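Local coordinates for ADP-ribosylating toxin CARDS (Mycoplasma pneumoniae, PDB 4TLV), which transfers ADP-ribose from NAD(+) to multiple target proteins in vitro, disrupts respiratory epithelium and causes vacuoles to form in the cytoplasm of mammalian cells, at residues V220-S225 against V269-D274; E273-Y278 against H428-T433; F315-Y320 against V432-A437. All coordinates share one frame; numbering follows the deposited sequence.

Contact 1 of 3, residues V220-S225 against V269-D274; sequences VSEGTS and VKELED
Glu-222 and Gly-223, the two corner residues of a tight turn, meet Val-269, Glu-271 and Leu-272 in a small buried turn-to-turn contact. The type I' turn, Ser-221 to Thr-224, follows strand 214-219 within the region inferred to form the NAD(+)-binding pocket; its partner is a 3-10 turn running into the approach to D2. Glycine suits the second corner: its phi is positive, and the chains come so close that Gly-223 CA lies 3.6 Å from Val-269 CA. Val-269 CB packs against that same glycine CA at 3.7 Å.

The polar tie is the backbone N of Glu-222, which donates to Glu-271 OE1 at 2.8 Å, nearly straight at 162° and almost along the acceptor's C-O axis. Glu-271, extended beyond CG (chi2 162°), has the reach to present its carboxylate to this N-H; the same oxygen also touches Ser-221 CB at 3.5 Å. The Glu-222 side chain crosses that of Glu-271 at about a right angle, while its CB and CG rest on Leu-272 CD2, CB at 3.6 Å. Its OE1 goes on to bond Thr-433 OG1.

Lys-270 to Asp-274 form the KELED motif of host ER trafficking, and here Glu-271 turns inward. Glu-222 OE1 and Glu-271 OE1 stay 5.8 Å apart, so the like charges may raise the proton affinity of Glu-271, an effect the N-H donor would partly offset.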
ATOM      1  N   VAL A 220     -11.791   7.638   9.108  1.00 12.43           N
ATOM      2  CA  VAL A 220     -11.320   6.759  10.181  1.00 12.99           C
ATOM      3  C   VAL A 220     -10.094   7.298  10.926  1.00  9.92           C
ATOM      4  O   VAL A 220      -9.274   6.525  11.430  1.00 10.76           O
ATOM      5  CB  VAL A 220     -11.106   5.297   9.695  1.00 11.82           C
ATOM      6  CG1 VAL A 220     -12.450   4.664   9.341  1.00 11.99           C
ATOM      7  CG2 VAL A 220     -10.119   5.248   8.496  1.00  8.93           C
ATOM      8  N   SER A 221     -10.002   8.629  10.976  1.00 10.39           N
ATOM      9  CA  SER A 221      -9.027   9.383  11.772  1.00 11.26           C
ATOM     10  C   SER A 221      -7.722   9.647  11.041  1.00 11.22           C
ATOM     11  O   SER A 221      -7.342   8.911  10.132  1.00 11.98           O
ATOM     12  CB  SER A 221      -8.739   8.728  13.129  1.00 14.18           C
ATOM     13  OG  SER A 221      -9.939   8.419  13.816  1.00 14.60           O
ATOM     14  N   GLU A 222      -7.066  10.729  11.444  1.00 11.13           N
ATOM     15  CA  GLU A 222      -5.787  11.135  10.886  1.00 10.20           C
ATOM     16  C   GLU A 222      -5.816  11.260   9.367  1.00 10.93           C
ATOM     17  O   GLU A 222      -4.836  10.961   8.686  1.00 10.46           O
ATOM     18  CB  GLU A 222      -4.682  10.195  11.344  1.00 12.08           C
ATOM     19  CG  GLU A 222      -4.369  10.398  12.810  1.00 15.04           C
ATOM     20  CD  GLU A 222      -3.305   9.453  13.305  1.00 15.47           C
ATOM     21  OE1 GLU A 222      -3.503   8.222  13.188  1.00 15.12           O
ATOM     22  OE2 GLU A 222      -2.283   9.959  13.800  1.00 17.96           O
ATOM     23  N   GLY A 223      -6.944  11.732   8.858  1.00 10.85           N
ATOM     24  CA  GLY A 223      -7.065  12.030   7.437  1.00 10.18           C
ATOM     25  C   GLY A 223      -7.392  10.821   6.581  1.00  9.80           C
ATOM     26  O   GLY A 223      -7.524  10.937   5.356  1.00 10.44           O
ATOM     27  N   THR A 224      -7.521   9.667   7.215  1.00  9.32           N
ATOM     28  CA  THR A 224      -7.645   8.398   6.498  1.00  9.94           C
ATOM     29  C   THR A 224      -9.075   8.148   6.030  1.00 11.57           C
ATOM     30  O   THR A 224     -10.011   8.333   6.796  1.00 13.10           O
ATOM     31  CB  THR A 224      -7.166   7.229   7.397  1.00 11.54           C
ATOM     32  OG1 THR A 224      -5.827   7.498   7.811  1.00 10.59           O
ATOM     33  CG2 THR A 224      -7.205   5.896   6.662  1.00  9.07           C
ATOM     34  N   SER A 225      -9.229   7.758   4.763  1.00 12.41           N
ATOM     35  CA  SER A 225     -10.527   7.389   4.198  1.00 13.26           C
ATOM     36  C   SER A 225     -10.685   5.875   4.210  1.00 10.83           C
ATOM     37  O   SER A 225      -9.726   5.158   3.942  1.00 11.76           O
ATOM     38  CB  SER A 225     -10.615   7.852   2.733  1.00 12.30           C
ATOM     39  OG  SER A 225     -10.269   9.211   2.596  1.00 14.75           O
ATOM     40  N   VAL A 269      -7.834  14.935   9.215  1.00 11.20           N
ATOM     41  CA  VAL A 269      -6.458  15.290   8.922  1.00 11.28           C
ATOM     42  C   VAL A 269      -5.998  16.416   9.877  1.00 13.41           C
ATOM     43  O   VAL A 269      -4.805  16.578  10.133  1.00 12.84           O
ATOM     44  CB  VAL A 269      -6.273  15.676   7.414  1.00 14.73           C
ATOM     45  CG1 VAL A 269      -6.777  17.075   7.153  1.00 12.33           C
ATOM     46  CG2 VAL A 269      -4.816  15.550   6.962  1.00 16.50           C
ATOM     47  N   LYS A 270      -6.944  17.156  10.448  1.00 14.44           N
ATOM     48  CA  LYS A 270      -6.586  18.217  11.397  1.00 12.32           C
ATOM     49  C   LYS A 270      -6.023  17.674  12.719  1.00 13.43           C
ATOM     50  O   LYS A 270      -5.495  18.424  13.520  1.00 11.89           O
ATOM     51  CB  LYS A 270      -7.780  19.109  11.691  1.00 14.25           C
ATOM     52  CG  LYS A 270      -8.867  18.460  12.497  1.00 16.93           C
ATOM     53  CD  LYS A 270      -9.953  19.474  12.830  1.00 20.34           C
ATOM     54  CE  LYS A 270     -11.142  18.794  13.477  1.00 21.23           C
ATOM     55  NZ  LYS A 270     -12.202  19.820  13.765  1.00 23.83           N
ATOM     56  N   GLU A 271      -6.161  16.370  12.942  1.00 13.02           N
ATOM     57  CA  GLU A 271      -5.591  15.727  14.121  1.00 13.09           C
ATOM     58  C   GLU A 271      -4.067  15.604  14.076  1.00 12.15           C
ATOM     59  O   GLU A 271      -3.447  15.310  15.106  1.00 13.87           O
ATOM     60  CB  GLU A 271      -6.196  14.315  14.302  1.00 14.30           C
ATOM     61  CG  GLU A 271      -7.687  14.316  14.606  1.00 14.33           C
ATOM     62  CD  GLU A 271      -8.380  12.978  14.370  1.00 14.51           C
ATOM     63  OE1 GLU A 271      -7.775  12.066  13.771  1.00 11.79           O
ATOM     64  OE2 GLU A 271      -9.556  12.839  14.789  1.00 15.12           O
ATOM     65  N   LEU A 272      -3.455  15.759  12.898  1.00 10.03           N
ATOM     66  CA  LEU A 272      -2.034  15.401  12.760  1.00 11.98           C
ATOM     67  C   LEU A 272      -1.131  16.356  13.523  1.00 15.59           C
ATOM     68  O   LEU A 272      -1.342  17.559  13.486  1.00 12.24           O
ATOM     69  CB  LEU A 272      -1.601  15.367  11.284  1.00 12.48           C
ATOM     70  CG  LEU A 272      -2.402  14.412  10.383  1.00 13.65           C
ATOM     71  CD1 LEU A 272      -1.822  14.406   8.983  1.00 16.18           C
ATOM     72  CD2 LEU A 272      -2.415  13.009  10.964  1.00 12.19           C
ATOM     73  N   GLU A 273      -0.124  15.803  14.196  1.00 14.91           N
ATOM     74  CA  GLU A 273       0.881  16.581  14.915  1.00 17.55           C
ATOM     75  C   GLU A 273       2.241  16.009  14.582  1.00 16.41           C
ATOM     76  O   GLU A 273       2.358  14.826  14.279  1.00 15.30           O
ATOM     77  CB  GLU A 273       0.687  16.466  16.440  1.00 17.16           C
ATOM     78  CG  GLU A 273      -0.665  16.924  16.943  1.00 20.52           C
ATOM     79  CD  GLU A 273      -1.032  16.338  18.315  1.00 26.16           C
ATOM     80  OE1 GLU A 273      -0.361  15.378  18.799  1.00 27.94           O
ATOM     81  OE2 GLU A 273      -2.016  16.834  18.895  1.00 32.56           O
ATOM     82  N   ASP A 274       3.266  16.851  14.643  1.00 14.22           N
ATOM     83  CA  ASP A 274       4.638  16.411  14.448  1.00 16.67           C
ATOM     84  C   ASP A 274       5.126  15.707  15.705  1.00 18.83           C
ATOM     85  O   ASP A 274       5.108  16.288  16.791  1.00 19.20           O
ATOM     86  CB  ASP A 274       5.534  17.612  14.146  1.00 19.99           C
ATOM     87  CG  ASP A 274       5.306  18.186  12.755  1.00 23.57           C
ATOM     88  OD1 ASP A 274       4.652  17.529  11.913  1.00 20.73           O
ATOM     89  OD2 ASP A 274       5.813  19.293  12.506  1.00 30.08           O
TER

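Contact 2 of 3, residues E273-Y278 against H428-T433; sequences EDTPVY and HAQFVT. With ACT (acetate ion), chain M.
The beginning and end of the D2 beta-trefoil meet here, with Glu-273, Thr-275 and Val-277 on the incoming chain touching His-428, Gln-430 and Phe-431 in and beside a 3-10 turn. Gln-430 suits its place because a primary amide both accepts and donates. Its OE1 takes the backbone N-H of Glu-273 at 2.9 Å, with the donor lifted 38° out of the carbonyl plane, and its NE2 gives a hydrogen bond to Glu-271 O. The Glu-273 carboxylate lies almost parallel to this amide, the planes 12° apart, and its OE2 is hydrogen-bonded to His-163 NE2.

Thr-275 serves two environments: the methyl CG2 meets His-428 CB at 4.0 Å and also rests on Gln-430 CG, while OG1 lies obliquely to the Phe-431 ring, 3.6 Å from CD1, and makes a weak hydrogen bond to Phe-315 O. Val-277 makes the apolar part of the contact, its CG2 over one face of Phe-431 in a CH-pi contact, 3.5 Å from the ring centroid. Ile-420 of strand 415-421 packs against both side chains.

One water bridges the two chains, donating to Pro-276 O at 2.8 Å and accepting from His-428 N at 2.7 Å. An acetate, probably from the crystallisation liquor, accepts from Ala-429 N at 2.9 Å and is also hydrogen-bonded to His-163 ND1. Directional bonds thus join backbone to side chain at the Glu-273 end; dispersion carries the Val-277 end.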
ATOM      1  N   GLU A 273      -0.124  15.803  14.196  1.00 14.91           N
ATOM      2  CA  GLU A 273       0.881  16.581  14.915  1.00 17.55           C
ATOM      3  C   GLU A 273       2.241  16.009  14.582  1.00 16.41           C
ATOM      4  O   GLU A 273       2.358  14.826  14.279  1.00 15.30           O
ATOM      5  CB  GLU A 273       0.687  16.466  16.440  1.00 17.16           C
ATOM      6  CG  GLU A 273      -0.665  16.924  16.943  1.00 20.52           C
ATOM      7  CD  GLU A 273      -1.032  16.338  18.315  1.00 26.16           C
ATOM      8  OE1 GLU A 273      -0.361  15.378  18.799  1.00 27.94           O
ATOM      9  OE2 GLU A 273      -2.016  16.834  18.895  1.00 32.56           O
ATOM     10  N   ASP A 274       3.266  16.851  14.643  1.00 14.22           N
ATOM     11  CA  ASP A 274       4.638  16.411  14.448  1.00 16.67           C
ATOM     12  C   ASP A 274       5.126  15.707  15.705  1.00 18.83           C
ATOM     13  O   ASP A 274       5.108  16.288  16.791  1.00 19.20           O
ATOM     14  CB  ASP A 274       5.534  17.612  14.146  1.00 19.99           C
ATOM     15  CG  ASP A 274       5.306  18.186  12.755  1.00 23.57           C
ATOM     16  OD1 ASP A 274       4.652  17.529  11.913  1.00 20.73           O
ATOM     17  OD2 ASP A 274       5.813  19.293  12.506  1.00 30.08           O
ATOM     18  N   THR A 275       5.553  14.459  15.571  1.00 16.30           N
ATOM     19  CA  THR A 275       5.977  13.685  16.732  1.00 15.62           C
ATOM     20  C   THR A 275       7.397  13.149  16.575  1.00 16.13           C
ATOM     21  O   THR A 275       7.688  12.419  15.619  1.00 18.32           O
ATOM     22  CB  THR A 275       5.038  12.467  16.961  1.00 15.79           C
ATOM     23  OG1 THR A 275       5.029  11.639  15.789  1.00 15.49           O
ATOM     24  CG2 THR A 275       3.606  12.918  17.230  1.00 19.54           C
ATOM     25  N   PRO A 276       8.287  13.492  17.515  1.00 13.80           N
ATOM     26  CA  PRO A 276       9.562  12.770  17.580  1.00 14.48           C
ATOM     27  C   PRO A 276       9.305  11.375  18.150  1.00 15.68           C
ATOM     28  O   PRO A 276       8.208  11.110  18.650  1.00 17.76           O
ATOM     29  CB  PRO A 276      10.379  13.606  18.573  1.00 17.07           C
ATOM     30  CG  PRO A 276       9.331  14.219  19.462  1.00 19.70           C
ATOM     31  CD  PRO A 276       8.240  14.603  18.484  1.00 19.55           C
ATOM     32  N   VAL A 277      10.299  10.494  18.080  1.00 13.52           N
ATOM     33  CA  VAL A 277      10.124   9.110  18.486  1.00 13.87           C
ATOM     34  C   VAL A 277      11.183   8.722  19.515  1.00 18.18           C
ATOM     35  O   VAL A 277      12.387   8.850  19.259  1.00 15.06           O
ATOM     36  CB  VAL A 277      10.234   8.155  17.276  1.00 14.36           C
ATOM     37  CG1 VAL A 277      10.030   6.710  17.725  1.00 18.09           C
ATOM     38  CG2 VAL A 277       9.199   8.556  16.185  1.00 13.45           C
ATOM     39  N   TYR A 278      10.713   8.243  20.663  1.00 16.48           N
ATOM     40  CA  TYR A 278      11.572   7.832  21.779  1.00 17.82           C
ATOM     41  C   TYR A 278      11.468   6.342  22.049  1.00 18.27           C
ATOM     42  O   TYR A 278      10.374   5.808  22.178  1.00 16.98           O
ATOM     43  CB  TYR A 278      11.156   8.562  23.055  1.00 21.04           C
ATOM     44  CG  TYR A 278      11.478  10.033  23.074  1.00 21.14           C
ATOM     45  CD1 TYR A 278      10.705  10.943  22.370  1.00 18.71           C
ATOM     46  CD2 TYR A 278      12.543  10.511  23.818  1.00 24.59           C
ATOM     47  CE1 TYR A 278      10.992  12.290  22.398  1.00 23.22           C
ATOM     48  CE2 TYR A 278      12.841  11.860  23.862  1.00 28.25           C
ATOM     49  CZ  TYR A 278      12.066  12.745  23.144  1.00 28.07           C
ATOM     50  OH  TYR A 278      12.365  14.078  23.186  1.00 33.08           O
ATOM     51  N   HIS A 428       4.579  11.076  21.531  1.00 17.72           N
ATOM     52  CA  HIS A 428       3.152  11.355  21.663  1.00 19.74           C
ATOM     53  C   HIS A 428       2.303  10.237  21.071  1.00 15.99           C
ATOM     54  O   HIS A 428       2.763   9.485  20.213  1.00 15.74           O
ATOM     55  CB  HIS A 428       2.804  12.739  21.149  1.00 22.56           C
ATOM     56  CG  HIS A 428       3.303  13.832  22.052  1.00 35.28           C
ATOM     57  ND1 HIS A 428       3.178  15.179  21.990  1.00 40.55           N
ATOM     58  CD2 HIS A 428       4.035  13.566  23.192  1.00 29.75           C
ATOM     59  CE1 HIS A 428       3.838  15.697  23.082  1.00 37.58           C
ATOM     60  NE2 HIS A 428       4.344  14.704  23.791  1.00 35.16           N
ATOM     61  N   ALA A 429       1.077  10.109  21.566  1.00 14.25           N
ATOM     62  CA  ALA A 429       0.316   8.875  21.389  1.00 14.80           C
ATOM     63  C   ALA A 429       0.007   8.561  19.926  1.00 13.38           C
ATOM     64  O   ALA A 429      -0.073   7.391  19.540  1.00 11.46           O
ATOM     65  CB  ALA A 429      -0.991   8.934  22.203  1.00 13.97           C
ATOM     66  N   GLN A 430      -0.179   9.594  19.108  1.00  9.88           N
ATOM     67  CA  GLN A 430      -0.619   9.325  17.734  1.00 15.27           C
ATOM     68  C   GLN A 430       0.469   8.680  16.880  1.00 12.23           C
ATOM     69  O   GLN A 430       0.176   8.081  15.854  1.00 11.94           O
ATOM     70  CB  GLN A 430      -1.198  10.571  17.051  1.00 10.18           C
ATOM     71  CG  GLN A 430      -0.165  11.603  16.649  1.00 14.46           C
ATOM     72  CD  GLN A 430      -0.824  12.785  15.988  1.00 17.87           C
ATOM     73  OE1 GLN A 430      -0.505  13.008  14.721  1.00 14.48           O
ATOM     74  NE2 GLN A 430      -1.641  13.480  16.609  1.00 14.12           N
ATOM     75  N   PHE A 431       1.723   8.756  17.312  1.00 12.66           N
ATOM     76  CA  PHE A 431       2.759   8.091  16.536  1.00 14.54           C
ATOM     77  C   PHE A 431       2.457   6.610  16.315  1.00 12.99           C
ATOM     78  O   PHE A 431       2.687   6.072  15.229  1.00 13.61           O
ATOM     79  CB  PHE A 431       4.165   8.235  17.136  1.00  9.83           C
ATOM     80  CG  PHE A 431       5.208   7.580  16.287  1.00 10.68           C
ATOM     81  CD1 PHE A 431       5.545   8.124  15.066  1.00 13.52           C
ATOM     82  CD2 PHE A 431       5.795   6.384  16.667  1.00 12.13           C
ATOM     83  CE1 PHE A 431       6.488   7.498  14.246  1.00 11.55           C
ATOM     84  CE2 PHE A 431       6.733   5.777  15.860  1.00 15.39           C
ATOM     85  CZ  PHE A 431       7.070   6.337  14.644  1.00 12.55           C
ATOM     86  N   VAL A 432       1.926   5.941  17.338  1.00 12.47           N
ATOM     87  CA  VAL A 432       1.700   4.505  17.244  1.00 12.23           C
ATOM     88  C   VAL A 432       0.343   4.141  16.629  1.00 11.69           C
ATOM     89  O   VAL A 432      -0.228   3.087  16.926  1.00 12.53           O
ATOM     90  CB  VAL A 432       1.921   3.805  18.605  1.00 14.07           C
ATOM     91  CG1 VAL A 432       3.374   4.027  19.061  1.00 13.75           C
ATOM     92  CG2 VAL A 432       0.937   4.323  19.643  1.00 13.39           C
ATOM     93  N   THR A 433      -0.139   5.015  15.743  1.00  9.81           N
ATOM     94  CA  THR A 433      -1.328   4.778  14.944  1.00  9.77           C
ATOM     95  C   THR A 433      -0.987   5.106  13.487  1.00 11.55           C
ATOM     96  O   THR A 433      -0.045   5.823  13.223  1.00 11.72           O
ATOM     97  CB  THR A 433      -2.502   5.671  15.392  1.00 11.23           C
ATOM     98  OG1 THR A 433      -2.185   7.037  15.137  1.00 13.26           O
ATOM     99  CG2 THR A 433      -2.767   5.491  16.904  1.00 11.94           C
TER
HETATM  100  C   ACT M 607       0.482  12.344  24.742  0.94 26.10           C
HETATM  101  O   ACT M 607       0.261  12.092  23.533  0.94 20.83           O
HETATM  102  OXT ACT M 607      -0.063  13.369  25.216  0.94 25.76           O
HETATM  103  CH3 ACT M 607       1.350  11.462  25.588  0.94 26.09           C
HETATM  104  O   HOH W   1       3.535  15.785  19.601  1.00 37.54           O
HETATM  105  O   HOH W   2       6.058  12.592  19.789  1.00 26.49           O

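Contact 3 of 3, residues F315-Y320 against V432-A437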
ATOM      1  N   PHE A 315       8.960  11.847  12.659  1.00 11.69           N
ATOM      2  CA  PHE A 315       8.533  10.691  11.880  1.00 11.08           C
ATOM      3  C   PHE A 315       7.035  10.474  12.030  1.00 10.00           C
ATOM      4  O   PHE A 315       6.424  10.953  12.984  1.00 12.01           O
ATOM      5  CB  PHE A 315       9.258   9.411  12.323  1.00 10.77           C
ATOM      6  CG  PHE A 315      10.761   9.478  12.164  1.00 14.64           C
ATOM      7  CD1 PHE A 315      11.537  10.105  13.129  1.00 15.44           C
ATOM      8  CD2 PHE A 315      11.385   8.926  11.061  1.00 14.52           C
ATOM      9  CE1 PHE A 315      12.914  10.183  13.002  1.00 16.50           C
ATOM     10  CE2 PHE A 315      12.773   9.000  10.917  1.00 14.63           C
ATOM     11  CZ  PHE A 315      13.537   9.634  11.897  1.00 13.45           C
ATOM     12  N   PHE A 316       6.452   9.753  11.076  1.00 11.56           N
ATOM     13  CA  PHE A 316       5.083   9.286  11.221  1.00 10.90           C
ATOM     14  C   PHE A 316       4.950   7.883  10.660  1.00 10.26           C
ATOM     15  O   PHE A 316       5.732   7.468   9.802  1.00 13.15           O
ATOM     16  CB  PHE A 316       4.083  10.257  10.565  1.00 12.12           C
ATOM     17  CG  PHE A 316       4.277  10.440   9.082  1.00 11.25           C
ATOM     18  CD1 PHE A 316       3.685   9.559   8.183  1.00 13.48           C
ATOM     19  CD2 PHE A 316       4.982  11.528   8.585  1.00 11.96           C
ATOM     20  CE1 PHE A 316       3.838   9.736   6.807  1.00 14.11           C
ATOM     21  CE2 PHE A 316       5.134  11.719   7.208  1.00 13.00           C
ATOM     22  CZ  PHE A 316       4.567  10.808   6.322  1.00 13.76           C
ATOM     23  N   TRP A 317       3.958   7.154  11.158  1.00  9.21           N
ATOM     24  CA  TRP A 317       3.683   5.801  10.717  1.00  9.84           C
ATOM     25  C   TRP A 317       2.400   5.914   9.894  1.00 11.55           C
ATOM     26  O   TRP A 317       1.390   6.405  10.400  1.00 11.24           O
ATOM     27  CB  TRP A 317       3.478   4.915  11.949  1.00 11.04           C
ATOM     28  CG  TRP A 317       3.281   3.436  11.683  1.00  9.83           C
ATOM     29  CD1 TRP A 317       3.880   2.680  10.718  1.00  8.55           C
ATOM     30  CD2 TRP A 317       2.448   2.554  12.429  1.00 10.10           C
ATOM     31  NE1 TRP A 317       3.437   1.369  10.798  1.00 10.33           N
ATOM     32  CE2 TRP A 317       2.571   1.269  11.855  1.00 11.06           C
ATOM     33  CE3 TRP A 317       1.600   2.724  13.535  1.00 12.29           C
ATOM     34  CZ2 TRP A 317       1.859   0.167  12.332  1.00 12.50           C
ATOM     35  CZ3 TRP A 317       0.914   1.631  14.017  1.00 14.09           C
ATOM     36  CH2 TRP A 317       1.043   0.365  13.412  1.00 12.24           C
ATOM     37  N   ASP A 318       2.446   5.491   8.632  1.00 11.00           N
ATOM     38  CA  ASP A 318       1.292   5.656   7.732  1.00 11.53           C
ATOM     39  C   ASP A 318       0.505   4.360   7.478  1.00 12.08           C
ATOM     40  O   ASP A 318       0.851   3.301   7.987  1.00  9.32           O
ATOM     41  CB  ASP A 318       1.703   6.339   6.406  1.00  9.28           C
ATOM     42  CG  ASP A 318       2.500   5.415   5.467  1.00  8.63           C
ATOM     43  OD1 ASP A 318       2.448   4.173   5.600  1.00  9.94           O
ATOM     44  OD2 ASP A 318       3.174   5.949   4.566  1.00 12.39           O
ATOM     45  N   VAL A 319      -0.567   4.455   6.690  1.00  9.53           N
ATOM     46  CA  VAL A 319      -1.478   3.329   6.506  1.00  9.59           C
ATOM     47  C   VAL A 319      -0.913   2.234   5.608  1.00  8.35           C
ATOM     48  O   VAL A 319      -1.490   1.149   5.531  1.00  9.73           O
ATOM     49  CB  VAL A 319      -2.823   3.785   5.910  1.00 11.01           C
ATOM     50  CG1 VAL A 319      -3.694   4.432   7.002  1.00 12.47           C
ATOM     51  CG2 VAL A 319      -2.575   4.743   4.739  1.00 10.07           C
ATOM     52  N   TYR A 320       0.223   2.508   4.963  1.00  8.78           N
ATOM     53  CA  TYR A 320       0.963   1.462   4.242  1.00  8.34           C
ATOM     54  C   TYR A 320       1.937   0.778   5.198  1.00 11.39           C
ATOM     55  O   TYR A 320       2.722  -0.070   4.791  1.00 13.12           O
ATOM     56  CB  TYR A 320       1.733   2.062   3.054  1.00 10.89           C
ATOM     57  CG  TYR A 320       0.822   2.627   1.995  1.00 10.76           C
ATOM     58  CD1 TYR A 320       0.132   1.791   1.133  1.00 12.67           C
ATOM     59  CD2 TYR A 320       0.635   3.985   1.871  1.00 11.79           C
ATOM     60  CE1 TYR A 320      -0.736   2.308   0.170  1.00 13.91           C
ATOM     61  CE2 TYR A 320      -0.222   4.502   0.919  1.00 13.08           C
ATOM     62  CZ  TYR A 320      -0.905   3.654   0.074  1.00 16.20           C
ATOM     63  OH  TYR A 320      -1.747   4.175  -0.885  1.00 20.87           O
ATOM     64  N   VAL A 432       1.926   5.941  17.338  1.00 12.47           N
ATOM     65  CA  VAL A 432       1.700   4.505  17.244  1.00 12.23           C
ATOM     66  C   VAL A 432       0.343   4.141  16.629  1.00 11.69           C
ATOM     67  O   VAL A 432      -0.228   3.087  16.926  1.00 12.53           O
ATOM     68  CB  VAL A 432       1.921   3.805  18.605  1.00 14.07           C
ATOM     69  CG1 VAL A 432       3.374   4.027  19.061  1.00 13.75           C
ATOM     70  CG2 VAL A 432       0.937   4.323  19.643  1.00 13.39           C
ATOM     71  N   THR A 433      -0.139   5.015  15.743  1.00  9.81           N
ATOM     72  CA  THR A 433      -1.328   4.778  14.944  1.00  9.77           C
ATOM     73  C   THR A 433      -0.987   5.106  13.487  1.00 11.55           C
ATOM     74  O   THR A 433      -0.045   5.823  13.223  1.00 11.72           O
ATOM     75  CB  THR A 433      -2.502   5.671  15.392  1.00 11.23           C
ATOM     76  OG1 THR A 433      -2.185   7.037  15.137  1.00 13.26           O
ATOM     77  CG2 THR A 433      -2.767   5.491  16.904  1.00 11.94           C
ATOM     78  N   MET A 434      -1.761   4.589  12.545  1.00 11.55           N
ATOM     79  CA  MET A 434      -1.426   4.746  11.136  1.00 10.22           C
ATOM     80  C   MET A 434      -2.205   5.895  10.497  1.00 10.02           C
ATOM     81  O   MET A 434      -3.417   5.813  10.330  1.00 12.28           O
ATOM     82  CB  MET A 434      -1.671   3.420  10.393  1.00 11.28           C
ATOM     83  CG  MET A 434      -0.654   2.348  10.724  1.00 14.45           C
ATOM     84  SD  MET A 434      -1.166   0.734  10.123  1.00 19.92           S
ATOM     85  CE  MET A 434      -2.071   0.141  11.513  1.00 18.44           C
ATOM     86  N   ARG A 435      -1.494   6.959  10.134  1.00  8.62           N
ATOM     87  CA  ARG A 435      -2.117   8.161   9.589  1.00 10.36           C
ATOM     88  C   ARG A 435      -2.186   8.040   8.068  1.00 12.13           C
ATOM     89  O   ARG A 435      -1.532   7.180   7.473  1.00  8.97           O
ATOM     90  CB  ARG A 435      -1.305   9.408   9.959  1.00 10.15           C
ATOM     91  CG  ARG A 435       0.049   9.533   9.234  1.00 11.70           C
ATOM     92  CD  ARG A 435       0.625  10.991   9.305  1.00 11.61           C
ATOM     93  NE  ARG A 435       0.827  11.414  10.697  1.00 16.49           N
ATOM     94  CZ  ARG A 435       1.355  12.577  11.076  1.00 20.02           C
ATOM     95  NH1 ARG A 435       1.770  13.444  10.167  1.00 12.09           N
ATOM     96  NH2 ARG A 435       1.493  12.853  12.378  1.00 19.63           N
ATOM     97  N   ALA A 436      -2.985   8.897   7.443  1.00 10.88           N
ATOM     98  CA  ALA A 436      -3.079   8.911   5.989  1.00 13.65           C
ATOM     99  C   ALA A 436      -1.700   9.166   5.363  1.00 12.85           C
ATOM    100  O   ALA A 436      -0.874   9.884   5.918  1.00 11.90           O
ATOM    101  CB  ALA A 436      -4.111   9.963   5.520  1.00 10.84           C
ATOM    102  N   ALA A 437      -1.463   8.561   4.208  1.00 11.63           N
ATOM    103  CA  ALA A 437      -0.181   8.649   3.530  1.00 13.39           C
ATOM    104  C   ALA A 437      -0.028   9.969   2.786  1.00 13.67           C
ATOM    105  O   ALA A 437      -1.016  10.605   2.441  1.00 15.18           O
ATOM    106  CB  ALA A 437      -0.041   7.480   2.558  1.00 10.84           C
TER
HETATM  107  O   HOH W   3       1.975   7.888  13.030  1.00 14.01           O
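Met-434 threads its side chain between the backbone of Asp-318 and the indole of Trp-317. Its CB starts 3.5 Å from Asp-318 O. CG comes still nearer to that oxygen, 3.3 Å from Asp-318 O, and at the same time stands over the centre of the indole's six-membered ring, 3.4 Å from the centroid and only 5° off the normal, a CH-pi contact. SD remains over this face, 4.1 Å from the same centroid, as a Met-aromatic contact. There the chain bends, chi3 -90°, carrying CE to 3.7 Å from Trp-317 CH2. A long, flexible and polarisable methionine suits so broad a ring, which meets Val-432 O at its edge.

The two backbones make a single beta bridge between Asp-318 and Arg-435: Arg-435 N donates to Trp-317 O at 2.9 Å and 166°, in the carbonyl plane. A water accepts from Trp-317 N and lies within hydrogen-bonding distance of Thr-433 O, though it has other acceptors in reach.

Arg-435 crosses Phe-316 at about a right angle, its guanidinium and the phenyl ring nearly parallel. The guanidinium is covered on one face by Phe-316 CB, 3.5 Å from Arg-435 NE, while CD approaches the phenyl ring obliquely; NH2 bonds Glu-273 O. Small Ala-437 fits at the edge of the Tyr-320 ring, its CB 3.4 Å from Tyr-320 CE2. Asp-318 OD2 forms a salt bridge with Arg-322.

This contact joins the short strand 315-317 of D2 to the chain leading from D2 toward D3. The indole face covers Met-434, and Phe-316 CB lies over the guanidinium of Arg-435, so dispersion supplements the one clear hydrogen bond of the backbone bridge.

In the fold
The three contacts form one continuous cluster where the inferred NAD(+)-binding-pocket region, the approach to D2 and D2 itself converge: centres of contacts 1 and 2 lie about 12 Å apart, 2 and 3 about 10 Å, 1 and 3 about 9 Å. Contacts 1 and 2 share Glu-273 and Asp-274; contacts 2 and 3 share Val-432 and Thr-433. Probable hydrogen bonds cross between them, Glu-222 OE1 to Thr-433 OG1 at 2.6 Å and Glu-273 O to Arg-435 NH2 at 2.9 Å. Through 220-225, which belongs to the region inferred to be the NAD(+)-binding pocket, the cluster places that region against the D2 trefoil.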